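Local coordinates for structural protein VP1 (Trichodysplasia spinulosa-associated polyomavirus, PDB 4U62), which forms the pentameric capsomer of the polyomavirus coat and binds sialic acid, probably as part of a cell-surface receptor, at residues 109-114 with 254-259; 63-68 with 187-192. One frame throughout, in Å; residues are numbered along the deposited sequence.

Contact 1 of 2, residues 109-114 with 254-259. With SIA (N-acetyl-alpha-neuraminic acid), chain L.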
# COMPACT_ATOMS: atom_id res chain seq x y z
N HIS A 109 -7.90 -18.23 20.25
CA HIS A 109 -8.59 -19.02 21.28
C HIS A 109 -8.31 -18.54 22.69
O HIS A 109 -8.74 -19.21 23.66
CB HIS A 109 -8.27 -20.52 21.16
CG HIS A 109 -6.81 -20.82 21.23
ND1 HIS A 109 -6.09 -20.83 22.40
CD2 HIS A 109 -5.93 -21.12 20.24
CE1 HIS A 109 -4.82 -21.11 22.14
NE2 HIS A 109 -4.70 -21.28 20.83
N MET A 110 -7.62 -17.41 22.84
CA MET A 110 -7.37 -16.85 24.18
C MET A 110 -8.67 -16.29 24.77
O MET A 110 -9.65 -16.09 24.05
CB MET A 110 -6.30 -15.76 24.15
CG MET A 110 -4.93 -16.32 23.83
SD MET A 110 -3.63 -15.08 23.89
CE MET A 110 -4.10 -14.05 22.52
N ALA A 111 -8.66 -16.06 26.08
CA ALA A 111 -9.83 -15.56 26.80
C ALA A 111 -10.09 -14.10 26.44
O ALA A 111 -9.55 -13.18 27.06
CB ALA A 111 -9.64 -15.74 28.31
N THR A 112 -10.87 -13.91 25.39
CA THR A 112 -11.07 -12.59 24.78
C THR A 112 -12.55 -12.41 24.43
O THR A 112 -13.32 -13.38 24.43
CB THR A 112 -10.24 -12.45 23.48
OG1 THR A 112 -10.53 -13.54 22.61
CG2 THR A 112 -8.75 -12.46 23.77
N LYS A 113 -12.92 -11.19 24.07
CA LYS A 113 -14.19 -10.96 23.38
C LYS A 113 -14.16 -11.80 22.08
O LYS A 113 -13.07 -12.08 21.52
CB LYS A 113 -14.39 -9.47 23.02
CG LYS A 113 -15.07 -8.64 24.10
CD LYS A 113 -15.39 -7.22 23.66
CE LYS A 113 -16.56 -7.13 22.70
NZ LYS A 113 -17.85 -7.56 23.33
N ARG A 114 -15.33 -12.20 21.61
CA ARG A 114 -15.37 -13.01 20.38
C ARG A 114 -16.39 -12.50 19.38
O ARG A 114 -17.30 -11.73 19.71
CB ARG A 114 -15.55 -14.51 20.70
CG ARG A 114 -16.82 -14.88 21.40
CD ARG A 114 -16.76 -16.30 21.97
NE ARG A 114 -16.53 -17.31 20.93
CZ ARG A 114 -16.54 -18.63 21.12
NH1 ARG A 114 -16.78 -19.15 22.31
NH2 ARG A 114 -16.32 -19.44 20.09
N VAL A 254 -8.07 -7.76 23.67
CA VAL A 254 -9.39 -7.35 24.13
C VAL A 254 -9.99 -8.45 25.01
O VAL A 254 -10.37 -9.51 24.52
CB VAL A 254 -10.34 -7.08 22.95
CG1 VAL A 254 -11.67 -6.56 23.47
CG2 VAL A 254 -9.72 -6.07 21.99
N GLY A 255 -10.10 -8.17 26.31
CA GLY A 255 -10.64 -9.15 27.24
C GLY A 255 -12.14 -9.36 27.11
O GLY A 255 -12.83 -8.57 26.46
N LYS A 256 -12.64 -10.41 27.77
CA LYS A 256 -14.06 -10.77 27.72
C LYS A 256 -15.01 -9.61 27.93
O LYS A 256 -16.03 -9.50 27.25
CB LYS A 256 -14.36 -11.82 28.81
CG LYS A 256 -13.61 -13.14 28.64
CD LYS A 256 -14.52 -14.24 28.11
CE LYS A 256 -13.72 -15.46 27.68
NZ LYS A 256 -14.61 -16.49 27.07
N ASP A 257 -14.69 -8.75 28.89
CA ASP A 257 -15.58 -7.67 29.27
C ASP A 257 -15.23 -6.34 28.57
O ASP A 257 -15.87 -5.33 28.83
CB ASP A 257 -15.58 -7.53 30.79
CG ASP A 257 -16.18 -8.74 31.48
OD1 ASP A 257 -17.25 -9.20 31.03
OD2 ASP A 257 -15.59 -9.25 32.44
N GLY A 258 -14.25 -6.37 27.66
CA GLY A 258 -13.88 -5.21 26.87
C GLY A 258 -12.66 -4.49 27.39
O GLY A 258 -12.23 -3.50 26.78
N ASP A 259 -12.10 -4.96 28.51
CA ASP A 259 -10.86 -4.41 29.06
C ASP A 259 -9.74 -4.65 28.04
O ASP A 259 -9.69 -5.73 27.44
CB ASP A 259 -10.46 -5.10 30.38
CG ASP A 259 -11.55 -5.07 31.44
OD1 ASP A 259 -11.87 -3.98 31.96
OD2 ASP A 259 -12.07 -6.15 31.81
C1 SIA L . -14.99 -27.52 24.33
C2 SIA L . -14.62 -27.01 25.72
C3 SIA L . -13.19 -27.37 26.08
C4 SIA L . -12.16 -26.53 25.34
C5 SIA L . -12.44 -25.03 25.43
C6 SIA L . -13.90 -24.80 25.00
C7 SIA L . -14.35 -23.34 25.05
C8 SIA L . -15.84 -23.20 24.71
C9 SIA L . -16.19 -21.85 24.09
C10 SIA L . -10.46 -23.58 25.10
C11 SIA L . -9.62 -22.78 24.13
N5 SIA L . -11.51 -24.26 24.60
O1A SIA L . -14.42 -28.53 23.87
O1B SIA L . -15.87 -26.90 23.69
O2 SIA L . -15.46 -27.64 26.71
O4 SIA L . -10.91 -26.86 25.94
O6 SIA L . -14.79 -25.58 25.82
O7 SIA L . -14.08 -22.77 26.33
O8 SIA L . -16.21 -24.20 23.76
O9 SIA L . -15.83 -21.87 22.69
O10 SIA L . -10.16 -23.59 26.30
O HOH W 1 -10.76 -11.98 29.33
O HOH W 2 -15.54 -14.81 24.79
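K113 lies against the turn 255-258 and is tied to the strand residue just before it: K113 N donates to V254 O at 3.1 Å, with an N-H...O angle of 152° and the donor tilted 34° from the carbonyl plane. Two waters extend this single direct bond. One gives a proton to A111 O and accepts from K256 N, at the second position of the type I turn; the other gives a proton to T112 O and accepts from K256 NZ, so the backbone and the ammonium end of K256 both reach the loop through solvent.

The remaining contacts set aliphatic carbons against carbonyl oxygens and against one another. CG of K113 rests 3.3 Å from G255 O, and its CD meets CG1 of V254 at 3.8 Å, the two side chains crossing at a slant. T112 meets the same V254 O through CB at 3.1 Å. From the other segment K256 bends at chi2 (-104°), bringing CE to 4.1 Å from CB of A111.

The ligand is met by the two ends of 109-114, H109 and R114. R114 NH1 donates to SIA O9 at 2.9 Å, the hydroxyl sitting at the guanidinium edge, while R114 NE is anchored on G120 O. The acetamide methyl C11 approaches H109.

The turn links strands 241-254 and 260-279. The loop segment 109-114, between strands 86-99 and 129-136, packs against the end of strand 241-254, where M110 and T112 touch L253.

Contact 2 of 2, residues 63-68 with 187-192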
# COMPACT_ATOMS: atom_id res chain seq x y z
N GLY A 63 1.91 0.85 35.22
CA GLY A 63 2.01 -0.30 34.34
C GLY A 63 1.12 -0.27 33.11
O GLY A 63 1.17 -1.21 32.33
N GLU A 64 0.34 0.79 32.90
CA GLU A 64 -0.47 0.83 31.69
C GLU A 64 0.21 1.57 30.50
O GLU A 64 -0.41 1.69 29.46
CB GLU A 64 -1.89 1.39 31.94
CG GLU A 64 -2.03 2.89 32.12
CD GLU A 64 -3.48 3.33 32.13
OE1 GLU A 64 -4.06 3.59 33.22
OE2 GLU A 64 -4.07 3.38 31.03
N ILE A 65 1.44 2.02 30.68
CA ILE A 65 2.15 2.95 29.76
C ILE A 65 3.35 2.25 29.10
O ILE A 65 4.29 1.91 29.80
CB ILE A 65 2.67 4.17 30.63
CG1 ILE A 65 1.48 4.93 31.21
CG2 ILE A 65 3.57 5.10 29.86
CD1 ILE A 65 0.50 5.39 30.15
N PRO A 66 3.32 2.04 27.77
CA PRO A 66 4.53 1.50 27.14
C PRO A 66 5.72 2.44 27.24
O PRO A 66 5.56 3.66 27.14
CB PRO A 66 4.13 1.33 25.68
CG PRO A 66 2.66 1.13 25.75
CD PRO A 66 2.19 2.07 26.82
N THR A 67 6.90 1.87 27.35
CA THR A 67 8.15 2.64 27.40
C THR A 67 9.13 2.09 26.37
O THR A 67 8.93 1.00 25.83
CB THR A 67 8.81 2.55 28.80
OG1 THR A 67 8.92 1.18 29.18
CG2 THR A 67 7.99 3.31 29.84
N TYR A 68 10.20 2.82 26.10
CA TYR A 68 11.25 2.33 25.21
C TYR A 68 12.08 1.24 25.84
O TYR A 68 12.39 1.26 27.05
CB TYR A 68 12.19 3.47 24.79
CG TYR A 68 11.49 4.51 23.93
CD1 TYR A 68 11.27 4.25 22.60
CD2 TYR A 68 11.08 5.72 24.44
CE1 TYR A 68 10.64 5.18 21.78
CE2 TYR A 68 10.44 6.67 23.63
CZ TYR A 68 10.19 6.38 22.31
OH TYR A 68 9.56 7.29 21.48
N PRO A 187 8.44 6.95 28.85
CA PRO A 187 7.23 6.66 28.09
C PRO A 187 7.28 7.08 26.62
O PRO A 187 7.71 8.17 26.28
CB PRO A 187 6.15 7.45 28.82
CG PRO A 187 6.69 7.63 30.22
CD PRO A 187 8.17 7.81 30.02
N VAL A 188 6.77 6.21 25.76
CA VAL A 188 6.65 6.51 24.34
C VAL A 188 5.74 7.70 24.11
O VAL A 188 5.99 8.53 23.21
CB VAL A 188 6.19 5.22 23.59
CG1 VAL A 188 5.89 5.45 22.14
CG2 VAL A 188 7.26 4.15 23.79
N GLU A 189 4.70 7.82 24.94
CA GLU A 189 3.66 8.83 24.68
C GLU A 189 4.15 10.26 24.83
O GLU A 189 3.45 11.19 24.42
CB GLU A 189 2.47 8.64 25.61
CG GLU A 189 2.76 8.93 27.07
CD GLU A 189 1.52 8.82 27.94
OE1 GLU A 189 0.80 7.81 27.77
OE2 GLU A 189 1.28 9.73 28.77
N CYS A 190 5.28 10.45 25.52
CA CYS A 190 5.79 11.82 25.75
C CYS A 190 7.23 12.08 25.35
O CYS A 190 7.67 13.24 25.44
CB CYS A 190 5.55 12.28 27.18
SG CYS A 190 6.41 11.29 28.44
N TRP A 191 7.95 11.06 24.88
CA TRP A 191 9.32 11.23 24.44
C TRP A 191 9.46 10.68 23.06
O TRP A 191 9.05 9.55 22.80
CB TRP A 191 10.29 10.47 25.34
CG TRP A 191 10.40 10.97 26.75
CD1 TRP A 191 10.02 10.29 27.90
CD2 TRP A 191 11.00 12.19 27.21
NE1 TRP A 191 10.30 11.03 29.00
CE2 TRP A 191 10.92 12.20 28.61
CE3 TRP A 191 11.57 13.30 26.57
CZ2 TRP A 191 11.40 13.25 29.38
CZ3 TRP A 191 12.06 14.35 27.35
CH2 TRP A 191 11.95 14.33 28.74
N CYS A 192 10.08 11.47 22.18
CA CYS A 192 10.32 11.09 20.79
C CYS A 192 11.77 11.42 20.44
O CYS A 192 12.44 12.16 21.15
CB CYS A 192 9.35 11.81 19.86
SG CYS A 192 9.50 13.60 19.85
O HOH W 3 3.71 5.58 26.56
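The two backbones meet in a single beta bridge between T67 and P187, whose CA atoms are 4.2 Å apart, and V188 N donates to P66 O at 3.1 Å in a nearly straight bond (168°). P66 O also accepts from a water that in turn accepts from E189 N, and CA of P187 makes a CH...O contact with the same oxygen.

Y68 carries the side-chain contact. CG2 of V188 stands over the centre of its ring, 3.9 Å from the centroid and 6° off the normal, a well-centred CH-pi contact. At the ring edge the hydroxyl of Y68 (OH) donates to W191 O at 2.7 Å, fixing the far end of the ring on strand 191-193. Further back along 63-68, CG2 of I65, placed anti to the backbone N, presses on CB of P187 at 3.6 Å, while CD1 of I65 comes to 3.4 Å from E189 OE1.

E189 is held by Y153 through OE2 and by H109 of a neighbouring subunit through OE1. Bonds and apolar packing thus divide the work: buried carbonyls of P66 and W191 find donors within the contact, the latter also S103 of that subunit, while the carboxylate of E189 carries the polar link to the subunit interface within the pentamer.

Contact 1 joins two loops at the ligand-bearing end of the subunit, its centre about 28 Å from the chain centre, whereas contact 2 is wholly buried, about 10 Å from it. Their centres are 24 Å apart and their nearest atoms about 10 Å, so they do not touch, although their segments alternate along the chain. The pentamer connects them between subunits: H109 of contact 1 pairs with E189 of contact 2 in the adjacent copy. The backbone side of the same H109 lies next to the acetamide methyl of the sialic acid, which R114 of one subunit shares with T50, V51 and K59 of the next. E189 may thus act as a second-shell residue, positioning H109 at a site that spans two chains.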